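Local coordinates for protein nine-heme cytochrome c (Desulfovibrio desulfuricans, PDB 1OFW) that carries electrons through nine c-type hemes and may form part of a transmembrane redox complex that delivers electrons for sulfate reduction, at residues 140-143 against 144-148; 161-164 against 165-168; 268-271 against 272-276. All blocks are in the same frame, centred on the assembly; numbering follows the deposited sequence.

Contact 1 of 3, residues 140-143 against 144-148; sequences EQMQ and KGING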
# COMPACT_ATOMS: atom_id res chain seq x y z
N GLU A 140 -16.69 24.96 -7.68
CA GLU A 140 -17.46 24.87 -8.92
C GLU A 140 -16.98 23.75 -9.85
O GLU A 140 -17.79 23.03 -10.45
CB GLU A 140 -17.38 26.25 -9.60
CG GLU A 140 -17.53 27.38 -8.57
CD GLU A 140 -16.26 27.91 -7.95
OE1 GLU A 140 -15.38 28.51 -8.61
OE2 GLU A 140 -16.06 27.76 -6.73
N GLN A 141 -15.66 23.59 -9.97
CA GLN A 141 -15.10 22.48 -10.75
C GLN A 141 -15.49 21.13 -10.16
O GLN A 141 -15.85 20.19 -10.84
CB GLN A 141 -13.58 22.64 -10.82
CG GLN A 141 -13.12 23.59 -11.92
CD GLN A 141 -11.64 23.92 -11.79
OE1 GLN A 141 -11.03 23.93 -10.73
NE2 GLN A 141 -11.07 24.21 -12.95
N MET A 142 -15.46 21.03 -8.83
CA MET A 142 -15.93 19.78 -8.18
C MET A 142 -17.34 19.44 -8.55
O MET A 142 -17.68 18.30 -8.84
CB MET A 142 -15.73 19.97 -6.66
CG MET A 142 -16.20 18.75 -5.85
SD MET A 142 -15.09 17.34 -6.09
CE MET A 142 -15.64 16.25 -4.79
N GLN A 143 -18.24 20.48 -8.55
CA GLN A 143 -19.62 20.24 -8.91
C GLN A 143 -19.77 19.74 -10.33
O GLN A 143 -20.49 18.81 -10.66
CB GLN A 143 -20.49 21.51 -8.77
CG GLN A 143 -20.71 21.92 -7.31
CD GLN A 143 -21.47 20.83 -6.56
OE1 GLN A 143 -22.56 20.44 -6.98
NE2 GLN A 143 -20.84 20.32 -5.51
N LYS A 144 -19.01 20.38 -11.23
CA LYS A 144 -19.08 19.93 -12.62
C LYS A 144 -18.56 18.52 -12.80
O LYS A 144 -19.06 17.74 -13.60
CB LYS A 144 -18.33 20.90 -13.53
CG LYS A 144 -18.84 22.34 -13.45
CD LYS A 144 -18.08 23.28 -14.39
CE LYS A 144 -19.01 24.40 -14.87
NZ LYS A 144 -18.28 25.69 -15.07
N GLY A 145 -17.55 18.20 -11.97
CA GLY A 145 -17.01 16.85 -12.06
C GLY A 145 -18.02 15.80 -11.67
O GLY A 145 -18.24 14.74 -12.24
N ILE A 146 -18.70 16.16 -10.57
CA ILE A 146 -19.72 15.28 -10.04
C ILE A 146 -20.87 15.11 -11.03
O ILE A 146 -21.31 13.97 -11.23
CB ILE A 146 -20.24 15.80 -8.70
CG1 ILE A 146 -19.14 15.73 -7.62
CG2 ILE A 146 -21.51 15.05 -8.34
CD1 ILE A 146 -19.55 16.37 -6.32
N ASN A 147 -21.27 16.25 -11.61
CA ASN A 147 -22.38 16.23 -12.57
C ASN A 147 -21.97 15.78 -13.96
O ASN A 147 -22.84 15.55 -14.82
CB ASN A 147 -23.00 17.62 -12.71
CG ASN A 147 -23.28 18.33 -11.40
OD1 ASN A 147 -23.35 17.73 -10.32
ND2 ASN A 147 -23.43 19.66 -11.49
N GLY A 148 -20.67 15.67 -14.27
CA GLY A 148 -20.28 15.10 -15.54
C GLY A 148 -20.21 16.15 -16.63
O GLY A 148 -20.13 15.81 -17.82
O HOH W 1 -23.86 18.11 -7.18
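Four successive backbone bonds run from residue i+4 back to residue i and join 140-143 to 144-148 in the last turns of helix 139-147, beginning with K144 N to E140 O (3.0 Å) and ending with N147 N to Q143 O (2.8 Å). On this frame the side chains divide into a buried face and a wet one. The buried face is formed by M142 and I146, one turn apart, whose side chains cross obliquely so that M142 CG meets I146 CD1 at 4.1 Å. With CG anti to the backbone nitrogen (chi1 179°), M142 sends its thioether off the helix into a surround of P18, P32 and M137. I146 stays close to the helix and lays CG1 against M142 O at 3.2 Å. K144 does something similar on the exposed face, its CG lying 3.3 Å from E140 O before the chain leads its ammonium group away.

Q143 and N147 form the polar pair. Q143 folds at its second torsion (chi2 -63°), and its two amide ends are used separately: NE2 is bonded to N24 O in a distant loop, while OE1 accepts from a water at 2.7 Å. The same water donates to N147 OD1 at the longer distance of 3.2 Å, so two acceptors that could not bond each other are joined through one molecule. N147 also brings its amide carbon CG to 2.9 Å from Q143 O, a snug approach beside the carbonyl that already receives its backbone N-H. Beyond N147 the chain leaves the helix at G148, whose positive phi of 87° turns it back so that T149 N reaches K144 O, with a weak bond from G148 N to G145 O. This is a Schellman motif, a classical helix C-terminus with glycine at C-prime.

Contact 2 of 3, residues 161-164 against 165-168; sequences ETVL and AQKT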
# COMPACT_ATOMS: atom_id res chain seq x y z
N GLU A 161 -1.73 19.33 -13.41
CA GLU A 161 -1.23 20.16 -12.32
C GLU A 161 -0.94 19.29 -11.11
O GLU A 161 0.07 19.38 -10.43
CB GLU A 161 -2.23 21.27 -12.01
CG GLU A 161 -1.83 22.07 -10.79
CD GLU A 161 -2.77 23.25 -10.55
OE1 GLU A 161 -3.79 23.37 -11.25
OE2 GLU A 161 -2.45 24.05 -9.65
N THR A 162 -1.87 18.38 -10.85
CA THR A 162 -1.67 17.47 -9.72
C THR A 162 -0.47 16.60 -9.91
O THR A 162 0.42 16.49 -9.03
CB THR A 162 -2.94 16.60 -9.54
OG1 THR A 162 -4.06 17.43 -9.30
CG2 THR A 162 -2.82 15.69 -8.31
N VAL A 163 -0.37 15.91 -11.05
CA VAL A 163 0.74 15.01 -11.32
C VAL A 163 2.08 15.74 -11.25
O VAL A 163 3.07 15.24 -10.69
CB VAL A 163 0.61 14.28 -12.67
CG1 VAL A 163 1.89 13.58 -13.06
CG2 VAL A 163 -0.53 13.26 -12.56
N LEU A 164 2.10 16.96 -11.80
CA LEU A 164 3.41 17.62 -11.88
C LEU A 164 3.88 18.11 -10.53
O LEU A 164 5.10 18.30 -10.35
CB LEU A 164 3.30 18.74 -12.92
CG LEU A 164 3.12 18.21 -14.36
CD1 LEU A 164 2.83 19.38 -15.29
CD2 LEU A 164 4.34 17.43 -14.84
N ALA A 165 3.00 18.31 -9.57
CA ALA A 165 3.42 18.75 -8.24
C ALA A 165 3.64 17.57 -7.28
O ALA A 165 3.94 17.83 -6.11
CB ALA A 165 2.41 19.66 -7.60
N GLN A 166 3.46 16.34 -7.75
CA GLN A 166 3.59 15.21 -6.83
C GLN A 166 5.06 15.02 -6.48
O GLN A 166 5.95 15.16 -7.32
CB GLN A 166 3.03 13.93 -7.42
CG GLN A 166 1.51 13.86 -7.33
CD GLN A 166 0.99 12.71 -8.18
OE1 GLN A 166 1.76 12.05 -8.88
NE2 GLN A 166 -0.32 12.56 -8.14
N LYS A 167 5.26 14.68 -5.21
CA LYS A 167 6.60 14.45 -4.71
C LYS A 167 6.58 13.15 -3.89
O LYS A 167 5.60 12.90 -3.20
CB LYS A 167 7.07 15.64 -3.86
CG LYS A 167 7.49 16.83 -4.70
CD LYS A 167 8.12 17.96 -3.90
CE LYS A 167 8.45 17.60 -2.46
NZ LYS A 167 9.77 16.91 -2.31
N THR A 168 7.62 12.36 -4.06
CA THR A 168 7.78 11.12 -3.34
C THR A 168 8.58 11.38 -2.06
O THR A 168 9.52 12.17 -2.12
CB THR A 168 8.55 10.11 -4.21
OG1 THR A 168 7.84 10.08 -5.44
CG2 THR A 168 8.54 8.73 -3.58
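A165 N is gripped by two carbonyls of the preceding helical turn, E161 O at 3.2 Å and, through a weak bond of equal length, T162 O. Sharing a single N-H between the i-4 and i-3 oxygens marks the place where helix 152-164 begins to give way. The next bond confirms the change. Q166 N donates to V163 O at 3.2 Å, nearly straight at the hydrogen, yet it sits above the carbonyl plane, with a C=O...N angle of only 112°. The chain then departs as an extended loop.

Q166 supplies most of the side-chain contact by reaching back along the helix end. Its CG, beside the backbone nitrogen (chi1 -79°), rests 3.3 Å from T162 O, and beyond it the chain runs extended. The flat amide therefore lies alongside the last turn, with CD 3.9 Å from V163 CA. At its far end NE2 approaches the methyl CG2 of T162 at 4.0 Å, the two side chains meeting at a slant. This is van der Waals contact, and the Q166 side chain also touches N132 and comes within about 4 Å of a heme c, nearest atoms. A165 adds its methyl, CB standing 3.7 Å from E161 O.

T162 turns its hydroxyl elsewhere: OG1 accepts from T134 N and donates to L158 O within the helix, which fixes the rotation of the side chain and hence the place of CG2. E161 bonds S136 through OE2, and V163 packs on strand 33-36 at V34 and N36. E161 and T162 thus tie the helix to the 134-136 region, whereas the turn out of it rests on long backbone bonds and van der Waals contacts, which suggests that the exit is probably held more lightly.

Contact 3 of 3, residues 268-271 against 272-276; sequences MGCH and KGMDV. With HEC (heme c), chain J.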
# COMPACT_ATOMS: atom_id res chain seq x y z
N MET A 268 10.90 -15.09 11.28
CA MET A 268 10.62 -16.19 10.39
C MET A 268 9.49 -15.85 9.42
O MET A 268 9.43 -16.41 8.31
CB MET A 268 10.24 -17.46 11.15
CG MET A 268 11.30 -17.96 12.13
SD MET A 268 10.65 -19.40 13.02
CE MET A 268 12.02 -19.83 14.08
N GLY A 269 8.58 -14.98 9.79
CA GLY A 269 7.45 -14.65 8.91
C GLY A 269 7.90 -13.99 7.64
O GLY A 269 7.44 -14.29 6.54
N CYS A 270 8.83 -13.06 7.80
CA CYS A 270 9.37 -12.40 6.61
C CYS A 270 10.21 -13.37 5.80
O CYS A 270 10.08 -13.46 4.57
CB CYS A 270 10.22 -11.18 6.97
SG CYS A 270 11.03 -10.53 5.46
N HIS A 271 11.09 -14.13 6.48
CA HIS A 271 11.89 -15.12 5.78
C HIS A 271 11.04 -16.06 4.92
O HIS A 271 11.39 -16.34 3.76
CB HIS A 271 12.75 -15.93 6.77
CG HIS A 271 13.86 -15.12 7.38
ND1 HIS A 271 14.62 -15.63 8.41
CD2 HIS A 271 14.34 -13.88 7.15
CE1 HIS A 271 15.53 -14.73 8.77
NE2 HIS A 271 15.38 -13.65 8.02
N LYS A 272 9.94 -16.52 5.47
CA LYS A 272 9.06 -17.39 4.68
C LYS A 272 8.41 -16.58 3.57
O LYS A 272 8.36 -17.05 2.42
CB LYS A 272 8.05 -18.05 5.59
CG LYS A 272 7.11 -19.03 4.88
CD LYS A 272 5.83 -19.24 5.67
CE LYS A 272 4.67 -19.55 4.71
NZ LYS A 272 4.45 -21.01 4.52
N GLY A 273 7.91 -15.38 3.83
CA GLY A 273 7.25 -14.62 2.78
C GLY A 273 8.12 -14.30 1.59
O GLY A 273 7.59 -14.20 0.48
N MET A 274 9.43 -14.15 1.77
CA MET A 274 10.22 -13.83 0.57
C MET A 274 11.19 -14.95 0.26
O MET A 274 12.17 -14.76 -0.45
CB MET A 274 10.78 -12.41 0.71
CG MET A 274 11.73 -12.12 1.85
SD MET A 274 12.18 -10.38 1.95
CE MET A 274 13.09 -10.07 0.43
N ASP A 275 10.91 -16.17 0.72
CA ASP A 275 11.58 -17.38 0.37
C ASP A 275 13.09 -17.33 0.63
O ASP A 275 13.89 -17.71 -0.24
CB ASP A 275 11.40 -17.62 -1.15
CG ASP A 275 9.96 -17.38 -1.60
OD1 ASP A 275 9.12 -18.21 -1.17
OD2 ASP A 275 9.69 -16.40 -2.34
N VAL A 276 13.43 -16.91 1.84
CA VAL A 276 14.84 -16.80 2.24
C VAL A 276 15.40 -18.19 2.45
O VAL A 276 14.85 -19.06 3.12
CB VAL A 276 14.98 -15.95 3.50
CG1 VAL A 276 16.40 -16.04 4.10
CG2 VAL A 276 14.65 -14.50 3.23
FE HEC J . 16.47 -11.97 8.22
CHA HEC J . 18.74 -13.22 6.03
CHB HEC J . 18.26 -13.28 10.84
CHC HEC J . 14.21 -10.70 10.41
CHD HEC J . 14.68 -10.64 5.60
NA HEC J . 18.15 -13.04 8.41
C1A HEC J . 18.98 -13.46 7.37
C2A HEC J . 20.11 -14.18 7.91
C3A HEC J . 19.96 -14.22 9.24
C4A HEC J . 18.75 -13.49 9.57
CMA HEC J . 20.81 -14.87 10.34
CAA HEC J . 21.24 -14.75 7.05
CBA HEC J . 22.40 -13.76 6.92
CGA HEC J . 22.24 -12.31 7.29
O1A HEC J . 21.97 -11.55 6.31
O2A HEC J . 22.38 -11.85 8.46
NB HEC J . 16.24 -12.04 10.19
C1B HEC J . 17.11 -12.59 11.14
C2B HEC J . 16.60 -12.33 12.47
C3B HEC J . 15.47 -11.61 12.36
C4B HEC J . 15.25 -11.42 10.94
CMB HEC J . 17.30 -12.85 13.73
CAB HEC J . 14.53 -11.08 13.44
CBB HEC J . 15.25 -10.36 14.60
NC HEC J . 14.77 -10.94 8.01
C1C HEC J . 13.99 -10.51 9.06
C2C HEC J . 12.79 -9.82 8.56
C3C HEC J . 12.95 -9.76 7.23
C4C HEC J . 14.16 -10.46 6.88
CMC HEC J . 11.66 -9.36 9.49
CAC HEC J . 12.05 -9.18 6.12
CBC HEC J . 11.19 -7.99 6.53
ND HEC J . 16.68 -11.93 6.23
C1D HEC J . 15.84 -11.32 5.31
C2D HEC J . 16.35 -11.53 3.97
C3D HEC J . 17.47 -12.27 4.08
C4D HEC J . 17.70 -12.50 5.49
CMD HEC J . 15.68 -11.01 2.69
CAD HEC J . 18.32 -12.78 2.90
CBD HEC J . 19.56 -11.88 2.76
CGD HEC J . 19.25 -10.67 1.90
O1D HEC J . 19.17 -9.55 2.47
O2D HEC J . 19.07 -10.88 0.68
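C270 turns SG anti to its own nitrogen (chi1 174°), while H271 swings its ring beside the nitrogen (chi1 -70°), and these two choices bring a thioether sulfur and an imidazole to one heme c, heme #8. They form the closing Cys-His of the CXXCH motif that defines c-type cytochromes. C270 SG is joined covalently to heme CAC at 1.8 Å. H271 NE2 binds the heme iron FE at 2.0 Å; H200 supplies the other axial nitrogen. The imidazole stands upright on the iron, its plane containing the direction to the meso carbon CHB, which lies at its edge on the CE1 side.

The residues that follow cover this attachment as helix 259-273 ends. Within the helix, K272 N and G273 N return to M268 O and G269 O, and M274 N bonds C270 O. D275 then takes positive phi as the C-prime residue of a Schellman motif: D275 N bonds K272 O, and V276 N donates to H271 O at 2.9 Å in an almost straight bond (176°). The carbonyl of the ligating histidine is thereby tied into the helix cap, and V276 lies over the heme. M274 lays its sulfur against the thioether, SD to C270 SG 3.7 Å, and carries CE to within 3.6 Å of the heme methyl CMD; its carbonyl is bonded by R109 NE. M268 leads away to a second heme, close to H264, an axial ligand of heme #9. V276 divides its branches: CG1 lies 4.2 Å above the H271 ring plane, toward the rim, and CG2 sits 3.5 Å from pyrrole carbon C2D of the heme.

All three contacts sit at helix C-termini, but the helices do not all end in the same way. Contacts 1 and 3 both close with a Schellman motif, at glycine in one and aspartate in the other, whereas contact 2 relaxes through long backbone bonds into an extended loop. Contacts 1 and 2 belong to consecutive helices, their centres about 22 Å apart; contact 3 lies on the opposite side of the chain's centre, its own centre about 47 Å from that of contact 1. Contact 2 is largely surface; contacts 1 and 3 are partly buried. Their chemistry follows: water-bridged amides and a methionine-isoleucine pair in contact 1, amide-methyl contact in contact 2, and covalent and iron bonds in contact 3.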